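Local coordinates for ForH (PDB 6NKO), which probably catalyses a ring-closing step of formycin A biosynthesis, resembling the IMP cyclohydrolase part of the purine enzyme PurH, at residues A[55-59]-A[60-64]; A[190-193]-A[194-198]. All coordinates share one frame; numbering follows the deposited sequence.

Interaction 1: A[55-59]-A[60-64]; sequences RLLRD and AGHEV
L57 and H62 meet through hydrogen bonds that converge on one carbonyl oxygen. L57 O takes the backbone amide, H62 N, at 3.0 Å, and it also has a weak bond from the imidazole, with H62 ND1 3.4 Å away and the oxygen at the ring edge, near its plane. H62 CG stands anti to its own carbonyl carbon (chi1 -64°), which turns the ring back over the helix end, where its side chain also touches E34 and A38 of helix 33-42. One residue earlier, G61 N bonds to R58 O at 2.9 Å. These two backbone bonds, with positive phi at G61, form a Schellman motif that ends helix 51-59 in this MGS-like part of the chain; an inverse gamma turn centred on E63 then leads toward strand 65-66, an outermost strand of the chain's parallel sheet. A60 N still makes the last helical bond, to L56 O.

Apolar contact closes the inner side of the turn. V64 lies nearly square to L57, with V64 CG1 3.6 Å from L57 CD1 and V64 CG2 3.7 Å from L57 CB. V64 CG2 also lies 3.8 Å from R58 CG, where the arginine's aliphatic part runs antiparallel alongside it. With an alanine here both methyls are gone, and a gap would probably open beside L57 CB and CD1 while R58 CG is likely to lose its apolar neighbour.

The charged contact follows the outer side of the helix: R55 NE donates to D59 OD1 at 3.3 Å as part of a salt bridge, reaching it from above the carboxylate plane.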
ATOM      1  N   ARG A  55       4.790  12.303   7.108  1.00 40.55           N
ATOM      2  CA  ARG A  55       4.870  13.476   7.974  1.00 49.77           C
ATOM      3  C   ARG A  55       4.184  13.224   9.308  1.00 49.54           C
ATOM      4  O   ARG A  55       4.651  13.692  10.353  1.00 49.44           O
ATOM      5  CB  ARG A  55       4.257  14.690   7.274  1.00 54.83           C
ATOM      6  CG  ARG A  55       4.492  16.009   7.999  1.00 57.80           C
ATOM      7  CD  ARG A  55       5.899  16.538   7.756  1.00 61.51           C
ATOM      8  NE  ARG A  55       6.856  16.013   8.726  1.00 62.80           N
ATOM      9  CZ  ARG A  55       8.156  15.866   8.489  1.00 66.74           C
ATOM     10  NH1 ARG A  55       8.662  16.210   7.311  1.00 55.26           N
ATOM     11  NH2 ARG A  55       8.952  15.377   9.431  1.00 62.73           N
ATOM     12  N   LEU A  56       3.081  12.475   9.295  1.00 49.73           N
ATOM     13  CA  LEU A  56       2.379  12.171  10.537  1.00 39.93           C
ATOM     14  C   LEU A  56       3.208  11.258  11.432  1.00 51.06           C
ATOM     15  O   LEU A  56       3.298  11.485  12.644  1.00 47.15           O
ATOM     16  CB  LEU A  56       1.026  11.535  10.227  1.00 46.17           C
ATOM     17  CG  LEU A  56       0.250  10.985  11.422  1.00 41.95           C
ATOM     18  CD1 LEU A  56      -0.545  12.095  12.092  1.00 41.61           C
ATOM     19  CD2 LEU A  56      -0.663   9.850  10.989  1.00 45.55           C
ATOM     20  N   LEU A  57       3.823  10.223  10.855  1.00 47.46           N
ATOM     21  CA  LEU A  57       4.570   9.269  11.668  1.00 44.61           C
ATOM     22  C   LEU A  57       5.882   9.859  12.167  1.00 45.93           C
ATOM     23  O   LEU A  57       6.312   9.548  13.283  1.00 48.21           O
ATOM     24  CB  LEU A  57       4.830   7.989  10.874  1.00 45.87           C
ATOM     25  CG  LEU A  57       3.605   7.152  10.501  1.00 58.44           C
ATOM     26  CD1 LEU A  57       4.001   6.016   9.571  1.00 40.13           C
ATOM     27  CD2 LEU A  57       2.910   6.616  11.744  1.00 43.55           C
ATOM     28  N   ARG A  58       6.530  10.707  11.364  1.00 41.93           N
ATOM     29  CA  ARG A  58       7.797  11.298  11.785  1.00 59.08           C
ATOM     30  C   ARG A  58       7.585  12.359  12.858  1.00 60.18           C
ATOM     31  O   ARG A  58       8.394  12.478  13.786  1.00 63.48           O
ATOM     32  CB  ARG A  58       8.529  11.889  10.579  1.00 58.48           C
ATOM     33  CG  ARG A  58       9.602  10.975  10.009  1.00 57.26           C
ATOM     34  CD  ARG A  58      10.989  11.578  10.162  1.00 63.33           C
ATOM     35  NE  ARG A  58      12.043  10.606   9.882  1.00 66.56           N
ATOM     36  CZ  ARG A  58      13.177  10.514  10.569  1.00 84.37           C
ATOM     37  NH1 ARG A  58      13.411  11.338  11.581  1.00 75.97           N
ATOM     38  NH2 ARG A  58      14.081   9.598  10.244  1.00 93.34           N
ATOM     39  N   ASP A  59       6.510  13.144  12.747  1.00 48.70           N
ATOM     40  CA  ASP A  59       6.188  14.094  13.806  1.00 61.10           C
ATOM     41  C   ASP A  59       5.872  13.378  15.112  1.00 58.62           C
ATOM     42  O   ASP A  59       6.087  13.935  16.195  1.00 57.78           O
ATOM     43  CB  ASP A  59       5.016  14.983  13.387  1.00 51.56           C
ATOM     44  CG  ASP A  59       5.387  15.962  12.288  1.00 60.02           C
ATOM     45  OD1 ASP A  59       6.594  16.117  12.007  1.00 62.15           O
ATOM     46  OD2 ASP A  59       4.468  16.573  11.704  1.00 73.76           O
ATOM     47  N   ALA A  60       5.363  12.148  15.029  1.00 46.82           N
ATOM     48  CA  ALA A  60       5.145  11.312  16.202  1.00 48.18           C
ATOM     49  C   ALA A  60       6.414  10.604  16.661  1.00 42.87           C
ATOM     50  O   ALA A  60       6.358   9.820  17.613  1.00 48.45           O
ATOM     51  CB  ALA A  60       4.050  10.279  15.916  1.00 45.68           C
ATOM     52  N   GLY A  61       7.546  10.839  15.999  1.00 50.07           N
ATOM     53  CA  GLY A  61       8.809  10.292  16.460  1.00 54.87           C
ATOM     54  C   GLY A  61       9.079   8.854  16.083  1.00 50.26           C
ATOM     55  O   GLY A  61       9.732   8.135  16.849  1.00 50.58           O
ATOM     56  N   HIS A  62       8.619   8.416  14.917  1.00 53.85           N
ATOM     57  CA  HIS A  62       8.889   7.070  14.438  1.00 48.28           C
ATOM     58  C   HIS A  62       9.863   7.148  13.270  1.00 43.32           C
ATOM     59  O   HIS A  62       9.779   8.062  12.438  1.00 42.98           O
ATOM     60  CB  HIS A  62       7.588   6.377  14.009  1.00 46.48           C
ATOM     61  CG  HIS A  62       6.609   6.168  15.124  1.00 56.02           C
ATOM     62  ND1 HIS A  62       5.498   6.966  15.298  1.00 53.79           N
ATOM     63  CD2 HIS A  62       6.572   5.248  16.118  1.00 52.68           C
ATOM     64  CE1 HIS A  62       4.815   6.544  16.348  1.00 59.42           C
ATOM     65  NE2 HIS A  62       5.446   5.503  16.865  1.00 44.41           N
ATOM     66  N   GLU A  63      10.805   6.205  13.237  1.00 60.50           N
ATOM     67  CA  GLU A  63      11.879   6.192  12.245  1.00 68.31           C
ATOM     68  C   GLU A  63      11.388   5.579  10.928  1.00 50.45           C
ATOM     69  O   GLU A  63      11.909   4.577  10.431  1.00 58.90           O
ATOM     70  CB  GLU A  63      13.098   5.452  12.800  1.00 56.56           C
ATOM     71  CG  GLU A  63      12.848   3.965  13.181  1.00 61.77           C
ATOM     72  CD  GLU A  63      12.203   3.783  14.552  1.00 84.06           C
ATOM     73  OE1 GLU A  63      12.537   2.805  15.261  1.00 67.99           O
ATOM     74  OE2 GLU A  63      11.360   4.627  14.925  1.00 73.38           O
ATOM     75  N   VAL A  64      10.378   6.203  10.368  1.00 50.20           N
ATOM     76  CA  VAL A  64       9.830   5.774   9.088  1.00 56.14           C
ATOM     77  C   VAL A  64      10.638   6.423   7.978  1.00 50.78           C
ATOM     78  O   VAL A  64      11.161   7.535   8.117  1.00 54.59           O
ATOM     79  CB  VAL A  64       8.324   6.105   8.974  1.00 44.99           C
ATOM     80  CG1 VAL A  64       7.538   5.312  10.006  1.00 42.91           C
ATOM     81  CG2 VAL A  64       8.076   7.603   9.143  1.00 49.99           C
TER

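Interaction 2: A[190-193]-A[194-198]; sequences LAEK and AFRIS
E192 and R196, one turn apart on helix 184-212, form an i to i+4 salt bridge on its exposed side. The two chains run side by side in the same direction, yet their flat ends are nearly perpendicular, with planes 84° apart. The R196 guanidinium comes edge-on over the face of the E192 carboxylate: NH2 sits above E192 CD at 3.1 Å and is 3.2 Å from E192 OE1. The attraction is therefore probably electrostatic for the most part, without the paired, in-plane geometry of a bidentate bridge. E192 brings its acid back toward R196 by a bend at chi2 (-138°), while R196 bends at chi3.

K193 and I197 meet at a slant, with I197 CD1 against K193 CG at 3.7 Å. Beyond CG the lysine runs extended, which carries NZ to salt bridges with D164 and D161. The side facing helix 141-151 is mostly apolar: A191 and F195 touch A150 and A194 touches L146, two residues of that helix. Backbone bonds continue unbroken beneath these side chains, including I197 N to K193 O at 2.9 Å. A water spans the charged pair, donating to E192 OE2 at 3.1 Å and accepting a weak bond from R196 NE.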
ATOM      1  N   LEU A 190      -7.174 -11.808   2.900  1.00 35.50           N
ATOM      2  CA  LEU A 190      -6.855 -10.395   2.733  1.00 41.17           C
ATOM      3  C   LEU A 190      -6.716 -10.028   1.262  1.00 55.13           C
ATOM      4  O   LEU A 190      -7.069  -8.911   0.866  1.00 38.25           O
ATOM      5  CB  LEU A 190      -5.570 -10.052   3.487  1.00 32.65           C
ATOM      6  CG  LEU A 190      -5.653  -9.976   5.013  1.00 45.50           C
ATOM      7  CD1 LEU A 190      -4.260  -9.893   5.619  1.00 34.27           C
ATOM      8  CD2 LEU A 190      -6.506  -8.794   5.454  1.00 43.87           C
ATOM      9  N   ALA A 191      -6.211 -10.953   0.443  1.00 41.37           N
ATOM     10  CA  ALA A 191      -6.042 -10.673  -0.977  1.00 44.97           C
ATOM     11  C   ALA A 191      -7.391 -10.525  -1.669  1.00 41.62           C
ATOM     12  O   ALA A 191      -7.599  -9.594  -2.454  1.00 45.64           O
ATOM     13  CB  ALA A 191      -5.210 -11.774  -1.634  1.00 41.26           C
ATOM     14  N   GLU A 192      -8.323 -11.438  -1.383  1.00 50.84           N
ATOM     15  CA  GLU A 192      -9.669 -11.320  -1.934  1.00 53.69           C
ATOM     16  C   GLU A 192     -10.342 -10.038  -1.467  1.00 38.94           C
ATOM     17  O   GLU A 192     -11.044  -9.375  -2.240  1.00 39.07           O
ATOM     18  CB  GLU A 192     -10.505 -12.534  -1.534  1.00 50.29           C
ATOM     19  CG  GLU A 192     -11.958 -12.433  -1.953  1.00 55.29           C
ATOM     20  CD  GLU A 192     -12.910 -12.911  -0.880  1.00 65.58           C
ATOM     21  OE1 GLU A 192     -13.519 -13.986  -1.065  1.00 58.39           O
ATOM     22  OE2 GLU A 192     -13.054 -12.210   0.144  1.00 72.20           O
ATOM     23  N   LYS A 193     -10.142  -9.675  -0.201  1.00 37.62           N
ATOM     24  CA  LYS A 193     -10.714  -8.438   0.317  1.00 42.81           C
ATOM     25  C   LYS A 193     -10.105  -7.222  -0.372  1.00 42.55           C
ATOM     26  O   LYS A 193     -10.806  -6.237  -0.639  1.00 39.01           O
ATOM     27  CB  LYS A 193     -10.506  -8.370   1.829  1.00 34.72           C
ATOM     28  CG  LYS A 193     -11.128  -7.165   2.499  1.00 37.10           C
ATOM     29  CD  LYS A 193     -10.891  -7.202   3.999  1.00 42.73           C
ATOM     30  CE  LYS A 193     -11.723  -6.154   4.712  1.00 35.85           C
ATOM     31  NZ  LYS A 193     -11.579  -6.254   6.190  1.00 45.13           N
ATOM     32  N   ALA A 194      -8.807  -7.278  -0.679  1.00 48.30           N
ATOM     33  CA  ALA A 194      -8.144  -6.154  -1.333  1.00 40.50           C
ATOM     34  C   ALA A 194      -8.726  -5.903  -2.720  1.00 36.01           C
ATOM     35  O   ALA A 194      -9.025  -4.759  -3.083  1.00 34.15           O
ATOM     36  CB  ALA A 194      -6.638  -6.409  -1.415  1.00 34.02           C
ATOM     37  N   PHE A 195      -8.893  -6.968  -3.510  1.00 26.81           N
ATOM     38  CA  PHE A 195      -9.500  -6.820  -4.831  1.00 36.78           C
ATOM     39  C   PHE A 195     -10.943  -6.345  -4.730  1.00 37.14           C
ATOM     40  O   PHE A 195     -11.414  -5.603  -5.601  1.00 36.45           O
ATOM     41  CB  PHE A 195      -9.428  -8.142  -5.598  1.00 32.38           C
ATOM     42  CG  PHE A 195      -8.102  -8.379  -6.266  1.00 45.68           C
ATOM     43  CD1 PHE A 195      -7.704  -7.597  -7.340  1.00 38.30           C
ATOM     44  CD2 PHE A 195      -7.253  -9.379  -5.816  1.00 32.36           C
ATOM     45  CE1 PHE A 195      -6.481  -7.808  -7.955  1.00 40.35           C
ATOM     46  CE2 PHE A 195      -6.030  -9.595  -6.427  1.00 41.32           C
ATOM     47  CZ  PHE A 195      -5.643  -8.808  -7.497  1.00 45.66           C
ATOM     48  N   ARG A 196     -11.654  -6.757  -3.678  1.00 33.47           N
ATOM     49  CA  ARG A 196     -13.029  -6.310  -3.482  1.00 36.04           C
ATOM     50  C   ARG A 196     -13.083  -4.817  -3.188  1.00 34.16           C
ATOM     51  O   ARG A 196     -13.910  -4.090  -3.753  1.00 34.55           O
ATOM     52  CB  ARG A 196     -13.675  -7.106  -2.348  1.00 45.30           C
ATOM     53  CG  ARG A 196     -15.188  -7.171  -2.405  1.00 50.90           C
ATOM     54  CD  ARG A 196     -15.727  -8.171  -1.392  1.00 63.87           C
ATOM     55  NE  ARG A 196     -15.183  -9.510  -1.601  1.00 64.42           N
ATOM     56  CZ  ARG A 196     -15.731 -10.422  -2.399  1.00 67.71           C
ATOM     57  NH1 ARG A 196     -16.841 -10.142  -3.067  1.00 60.42           N
ATOM     58  NH2 ARG A 196     -15.172 -11.616  -2.530  1.00 65.12           N
ATOM     59  N   ILE A 197     -12.205  -4.340  -2.303  1.00 39.86           N
ATOM     60  CA  ILE A 197     -12.163  -2.915  -1.987  1.00 37.43           C
ATOM     61  C   ILE A 197     -11.773  -2.109  -3.221  1.00 35.99           C
ATOM     62  O   ILE A 197     -12.336  -1.040  -3.487  1.00 34.44           O
ATOM     63  CB  ILE A 197     -11.204  -2.665  -0.807  1.00 44.15           C
ATOM     64  CG1 ILE A 197     -11.848  -3.112   0.508  1.00 36.46           C
ATOM     65  CG2 ILE A 197     -10.797  -1.202  -0.732  1.00 32.72           C
ATOM     66  CD1 ILE A 197     -10.851  -3.555   1.553  1.00 38.88           C
ATOM     67  N   SER A 198     -10.817  -2.614  -4.004  1.00 37.80           N
ATOM     68  CA  SER A 198     -10.406  -1.908  -5.213  1.00 44.67           C
ATOM     69  C   SER A 198     -11.521  -1.890  -6.250  1.00 41.03           C
ATOM     70  O   SER A 198     -11.736  -0.874  -6.923  1.00 40.02           O
ATOM     71  CB  SER A 198      -9.146  -2.549  -5.796  1.00 39.94           C
ATOM     72  OG  SER A 198      -8.011  -2.246  -5.002  1.00 70.04           O
TER
HETATM   73  O   HOH W   1     -14.230  -9.550   1.307  1.00 49.77           O

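In the fold
Both contacts are local and partly buried, but they lie on opposite sides of the chain's centre, their own centres about 28 Å apart, and do not meet. Interaction 1 ends a helix and turns the chain toward an edge strand, so backbone bonds do much of the work; L57 and V64 are buried, R58, D59, A60 and G61 exposed. Interaction 2 lies within a long helix: L190, A191 and A194 are buried, while E192 and R196 form an exposed, water-bridged pair and K193 makes a second ionic contact, with D164 and D161, away from them. The first belongs to the MGS-like range and leans on helix 33-42, the second to the AICARFT/IMPCHase range and packs on helix 141-151.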